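Local coordinates for protein putative beta-glucosidase (Bifidobacterium adolescentis, PDB 5WAB) that hydrolyses beta-glucosidic linkages as a family 3 glycoside hydrolase, and probably also releases terminal arabinopyranosyl groups from ginsenosides, at residues Q585-P590 with H600-F605; N10-E15 with Q30-K35. All blocks are in the same frame, centred on the assembly; numbering follows the deposited sequence.

Contact 1: residues Q585-P590 with H600-F605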
# COMPACT_ATOMS: atom_id res chain seq x y z
N GLN A 585 -1.63 -12.15 13.49
CA GLN A 585 -1.23 -12.45 12.12
C GLN A 585 -1.14 -13.95 11.93
O GLN A 585 -0.66 -14.67 12.82
CB GLN A 585 0.11 -11.77 11.78
CG GLN A 585 0.14 -10.29 12.16
CD GLN A 585 1.52 -9.66 12.08
OE1 GLN A 585 2.39 -10.12 11.35
NE2 GLN A 585 1.71 -8.59 12.84
N VAL A 586 -1.59 -14.43 10.78
CA VAL A 586 -1.57 -15.84 10.43
C VAL A 586 -0.69 -16.02 9.21
O VAL A 586 -0.88 -15.35 8.19
CB VAL A 586 -2.99 -16.40 10.17
CG1 VAL A 586 -2.91 -17.84 9.68
CG2 VAL A 586 -3.84 -16.30 11.43
N TYR A 587 0.30 -16.91 9.32
CA TYR A 587 1.18 -17.27 8.22
C TYR A 587 1.00 -18.74 7.88
O TYR A 587 0.64 -19.55 8.74
CB TYR A 587 2.65 -16.99 8.58
CG TYR A 587 2.95 -15.53 8.82
CD1 TYR A 587 2.65 -14.93 10.04
CD2 TYR A 587 3.54 -14.75 7.84
CE1 TYR A 587 2.92 -13.59 10.26
CE2 TYR A 587 3.81 -13.42 8.05
CZ TYR A 587 3.50 -12.85 9.26
OH TYR A 587 3.77 -11.52 9.47
N VAL A 588 1.24 -19.09 6.62
CA VAL A 588 1.20 -20.48 6.18
C VAL A 588 2.62 -20.89 5.81
O VAL A 588 3.23 -20.29 4.92
CB VAL A 588 0.23 -20.69 5.00
CG1 VAL A 588 0.45 -22.06 4.38
CG2 VAL A 588 -1.21 -20.55 5.48
N ALA A 589 3.13 -21.91 6.49
CA ALA A 589 4.48 -22.42 6.24
C ALA A 589 4.38 -23.77 5.56
O ALA A 589 4.15 -24.79 6.22
CB ALA A 589 5.27 -22.53 7.55
N PRO A 590 4.54 -23.84 4.24
CA PRO A 590 4.36 -25.10 3.53
C PRO A 590 5.59 -25.98 3.60
O PRO A 590 6.72 -25.51 3.79
CB PRO A 590 4.10 -24.65 2.09
CG PRO A 590 4.89 -23.38 1.98
CD PRO A 590 4.82 -22.72 3.33
N HIS A 600 7.37 -18.92 4.88
CA HIS A 600 5.97 -18.67 5.19
C HIS A 600 5.51 -17.41 4.47
O HIS A 600 6.32 -16.58 4.05
CB HIS A 600 5.73 -18.57 6.70
CG HIS A 600 6.53 -17.51 7.38
ND1 HIS A 600 6.30 -17.13 8.69
CD2 HIS A 600 7.54 -16.73 6.94
CE1 HIS A 600 7.14 -16.17 9.02
NE2 HIS A 600 7.91 -15.90 7.98
N GLU A 601 4.18 -17.27 4.35
CA GLU A 601 3.55 -16.13 3.71
C GLU A 601 2.33 -15.72 4.52
O GLU A 601 1.61 -16.57 5.04
CB GLU A 601 3.14 -16.45 2.27
CG GLU A 601 4.31 -16.71 1.32
CD GLU A 601 3.86 -16.89 -0.12
OE1 GLU A 601 2.90 -16.20 -0.53
OE2 GLU A 601 4.48 -17.70 -0.85
N LEU A 602 2.10 -14.41 4.62
CA LEU A 602 0.94 -13.90 5.35
C LEU A 602 -0.35 -14.28 4.63
O LEU A 602 -0.51 -13.98 3.44
CB LEU A 602 1.03 -12.39 5.51
CG LEU A 602 -0.15 -11.79 6.26
CD1 LEU A 602 0.02 -12.01 7.76
CD2 LEU A 602 -0.32 -10.33 5.94
N LYS A 603 -1.28 -14.91 5.36
CA LYS A 603 -2.55 -15.35 4.78
C LYS A 603 -3.76 -14.92 5.60
O LYS A 603 -4.87 -15.40 5.34
CB LYS A 603 -2.57 -16.87 4.59
CG LYS A 603 -1.60 -17.36 3.51
CD LYS A 603 -1.92 -16.75 2.14
CE LYS A 603 -0.99 -17.30 1.07
NZ LYS A 603 -1.33 -16.78 -0.29
N GLY A 604 -3.59 -14.03 6.58
CA GLY A 604 -4.71 -13.51 7.33
C GLY A 604 -4.29 -12.64 8.50
O GLY A 604 -3.18 -12.80 9.02
N PHE A 605 -5.15 -11.71 8.91
CA PHE A 605 -4.85 -10.87 10.06
C PHE A 605 -6.14 -10.27 10.60
O PHE A 605 -7.15 -10.18 9.90
CB PHE A 605 -3.83 -9.76 9.71
CG PHE A 605 -4.29 -8.80 8.65
CD1 PHE A 605 -5.02 -7.67 8.99
CD2 PHE A 605 -3.98 -9.01 7.32
CE1 PHE A 605 -5.43 -6.78 8.01
CE2 PHE A 605 -4.39 -8.12 6.34
CZ PHE A 605 -5.12 -7.00 6.69

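Contact 2: residues N10-E15 with Q30-K35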
# COMPACT_ATOMS: atom_id res chain seq x y z
N ASN A 10 -25.64 2.73 -28.51
CA ASN A 10 -26.59 2.70 -29.62
C ASN A 10 -27.08 4.10 -29.98
O ASN A 10 -27.51 4.31 -31.12
CB ASN A 10 -27.78 1.82 -29.26
CG ASN A 10 -27.39 0.37 -29.05
OD1 ASN A 10 -26.47 -0.13 -29.68
ND2 ASN A 10 -28.10 -0.31 -28.15
N ASP A 11 -26.98 5.05 -29.06
CA ASP A 11 -27.44 6.41 -29.29
C ASP A 11 -26.35 7.30 -29.86
O ASP A 11 -26.61 8.48 -30.14
CB ASP A 11 -27.97 7.00 -27.98
CG ASP A 11 -29.13 6.19 -27.40
OD1 ASP A 11 -30.12 5.98 -28.12
OD2 ASP A 11 -29.05 5.77 -26.22
N LEU A 12 -25.14 6.78 -30.06
CA LEU A 12 -24.00 7.56 -30.49
C LEU A 12 -23.61 7.26 -31.93
O LEU A 12 -23.73 6.13 -32.41
CB LEU A 12 -22.80 7.28 -29.58
CG LEU A 12 -23.11 7.48 -28.10
CD1 LEU A 12 -21.93 7.09 -27.24
CD2 LEU A 12 -23.58 8.90 -27.82
N THR A 13 -23.13 8.29 -32.62
CA THR A 13 -22.49 8.10 -33.91
C THR A 13 -21.09 7.53 -33.71
O THR A 13 -20.60 7.40 -32.58
CB THR A 13 -22.41 9.41 -34.69
OG1 THR A 13 -21.48 10.29 -34.05
CG2 THR A 13 -23.77 10.10 -34.74
N LEU A 14 -20.44 7.15 -34.81
CA LEU A 14 -19.08 6.64 -34.72
C LEU A 14 -18.14 7.68 -34.11
O LEU A 14 -17.32 7.35 -33.24
CB LEU A 14 -18.58 6.21 -36.10
CG LEU A 14 -17.13 5.72 -36.17
CD1 LEU A 14 -16.95 4.46 -35.34
CD2 LEU A 14 -16.76 5.45 -37.61
N GLU A 15 -18.26 8.94 -34.55
CA GLU A 15 -17.37 9.97 -34.02
C GLU A 15 -17.60 10.18 -32.53
O GLU A 15 -16.65 10.45 -31.78
CB GLU A 15 -17.57 11.29 -34.78
CG GLU A 15 -17.07 11.28 -36.22
CD GLU A 15 -18.09 10.72 -37.19
OE1 GLU A 15 -19.16 10.24 -36.75
OE2 GLU A 15 -17.83 10.77 -38.41
N GLN A 30 -14.66 12.51 -21.60
CA GLN A 30 -15.21 13.12 -22.80
C GLN A 30 -16.68 13.43 -22.58
O GLN A 30 -17.48 12.53 -22.29
CB GLN A 30 -15.04 12.21 -24.01
CG GLN A 30 -15.68 12.76 -25.28
CD GLN A 30 -15.16 14.14 -25.68
OE1 GLN A 30 -13.95 14.34 -25.85
NE2 GLN A 30 -16.07 15.10 -25.84
N GLY A 31 -17.04 14.69 -22.71
CA GLY A 31 -18.43 15.06 -22.58
C GLY A 31 -19.17 15.06 -23.90
O GLY A 31 -18.78 15.77 -24.84
N VAL A 32 -20.20 14.22 -24.01
CA VAL A 32 -21.15 14.30 -25.10
C VAL A 32 -22.43 14.83 -24.47
O VAL A 32 -23.42 14.10 -24.32
CB VAL A 32 -21.36 12.93 -25.77
CG1 VAL A 32 -22.09 13.09 -27.11
CG2 VAL A 32 -20.04 12.20 -25.96
N GLU A 33 -22.40 16.11 -24.07
CA GLU A 33 -23.53 16.69 -23.34
C GLU A 33 -24.80 16.72 -24.18
O GLU A 33 -25.90 16.71 -23.63
CB GLU A 33 -23.18 18.10 -22.86
CG GLU A 33 -22.35 18.15 -21.58
CD GLU A 33 -20.85 18.08 -21.86
OE1 GLU A 33 -20.46 17.99 -23.04
OE2 GLU A 33 -20.06 18.13 -20.88
N ALA A 34 -24.67 16.74 -25.51
CA ALA A 34 -25.86 16.77 -26.37
C ALA A 34 -26.68 15.49 -26.25
O ALA A 34 -27.86 15.49 -26.62
CB ALA A 34 -25.45 16.99 -27.82
N LYS A 35 -26.09 14.41 -25.76
CA LYS A 35 -26.79 13.14 -25.65
C LYS A 35 -26.75 12.62 -24.23
O LYS A 35 -26.84 11.41 -23.99
CB LYS A 35 -26.21 12.13 -26.64
CG LYS A 35 -26.40 12.59 -28.08
CD LYS A 35 -26.09 11.51 -29.09
CE LYS A 35 -26.46 11.97 -30.47
NZ LYS A 35 -26.16 10.91 -31.47

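Contact 1: residues Q585-P590 with H600-F605
Strands 585-590 and 601-605 run antiparallel, their short axes at 137°, and a classic beta bulge interrupts the pairing where K603 and G604 both face V586. V586 O takes a nearly straight bond from K603 N (2.9 Å) and only a weak one from G604 N, while V586 N donates to G604 O. Beyond the bulge, V588 and E601 form a hydrogen-bonded pair, with V588 N to E601 O at 3.0 Å.

On the face of Q585, Y587 and L602, the Y587 ring is clamped from both sides. H600, its CG in the crowded position between backbone N and carbonyl carbon (chi1 58°), lies in an offset stack on one face, centroids 4.7 Å apart and planes at 29°. Over the opposite face L602 CD1 makes a CH-pi contact, 4.1 Å from the ring centroid. The position of the ring's tip is held as well: Y587 OH donates to Q585 OE1 (2.7 Å), nearly along the C=O axis. H600 itself is held through ND1 by E647 and through NE2 by D532. V588, on the other face, touches the bulge residue K603 through CG2 to CG (3.8 Å), near the bend in the lysine chain.

This is a bulged beta hairpin at the edge of the antiparallel sheet of the fibronectin type III-like domain, with strand 642-648 on the far side of strand 580-590.

Contact 2: residues N10-E15 with Q30-K35
A single lysine side chain joins two loop regions here, bridging from the turn before strand 41-44 to the backbone that leads into helix 14-19, near the N-terminus, with the centre of the contact about 38 Å from the centre of the chain. The contact is small, burying 169 Å² in all, and K35 supplies much of it. Its CG lies anti to the carbonyl carbon (chi1 -62°) and the rest of the chain is extended, so the ammonium group reaches the D11 backbone although D11 CA and K35 CA are 7.7 Å apart.

At the tip K35 NZ donates to D11 O at 2.8 Å, in the plane of the carbonyl and at a C=O...N angle of 154°. The aliphatic part of the lysine is used as well: K35 CD packs on L12 CD2 at 3.8 Å, the two side chains sliding past each other in opposite directions. L12 CD2 also reaches V32 CG1, more loosely at 4.5 Å, and L20 touches both L12 and V32. T13 CG2 stands 4.1 Å from K35 NZ, its side chain crossing the lysine at about a right angle. T13 is the N-cap of the helix. The base of the lysine is held by the turn it closes, K35 N bonding to V32 O at 3.0 Å.

K35 NZ also forms a salt bridge with E16 OE1, which in turn accepts a bond from T13 N. The ammonium group is thus shared between a neutral carbonyl and a carboxylate of the first helical turn, an arrangement that probably stabilises its positive charge and ties the loop to the start of the helix.

In the fold
Contact 2 comes first along the chain and is complete long before contact 1 begins; their centres lie 50 Å apart, and about 36 Å separates their nearest atoms. They share no helix, strand or sheet. Residues 10-15 and 30-35 precede strand 41-44, one of the parallel strands of the N-terminal TIM-barrel-type domain, whereas residues 585-590 and 600-605 belong to the antiparallel sheet of the fibronectin type III-like domain. Contact 1 nevertheless reaches the N-terminal part of the chain, since L602 and F605 pack on helix 129-144 and F605 also meets W81 edge-to-face. The late hairpin thus forms part of its domain's interface with the N-terminal part, while contact 2 joins two neighbouring N-terminal pieces, one packing through L14 on helix 257-265.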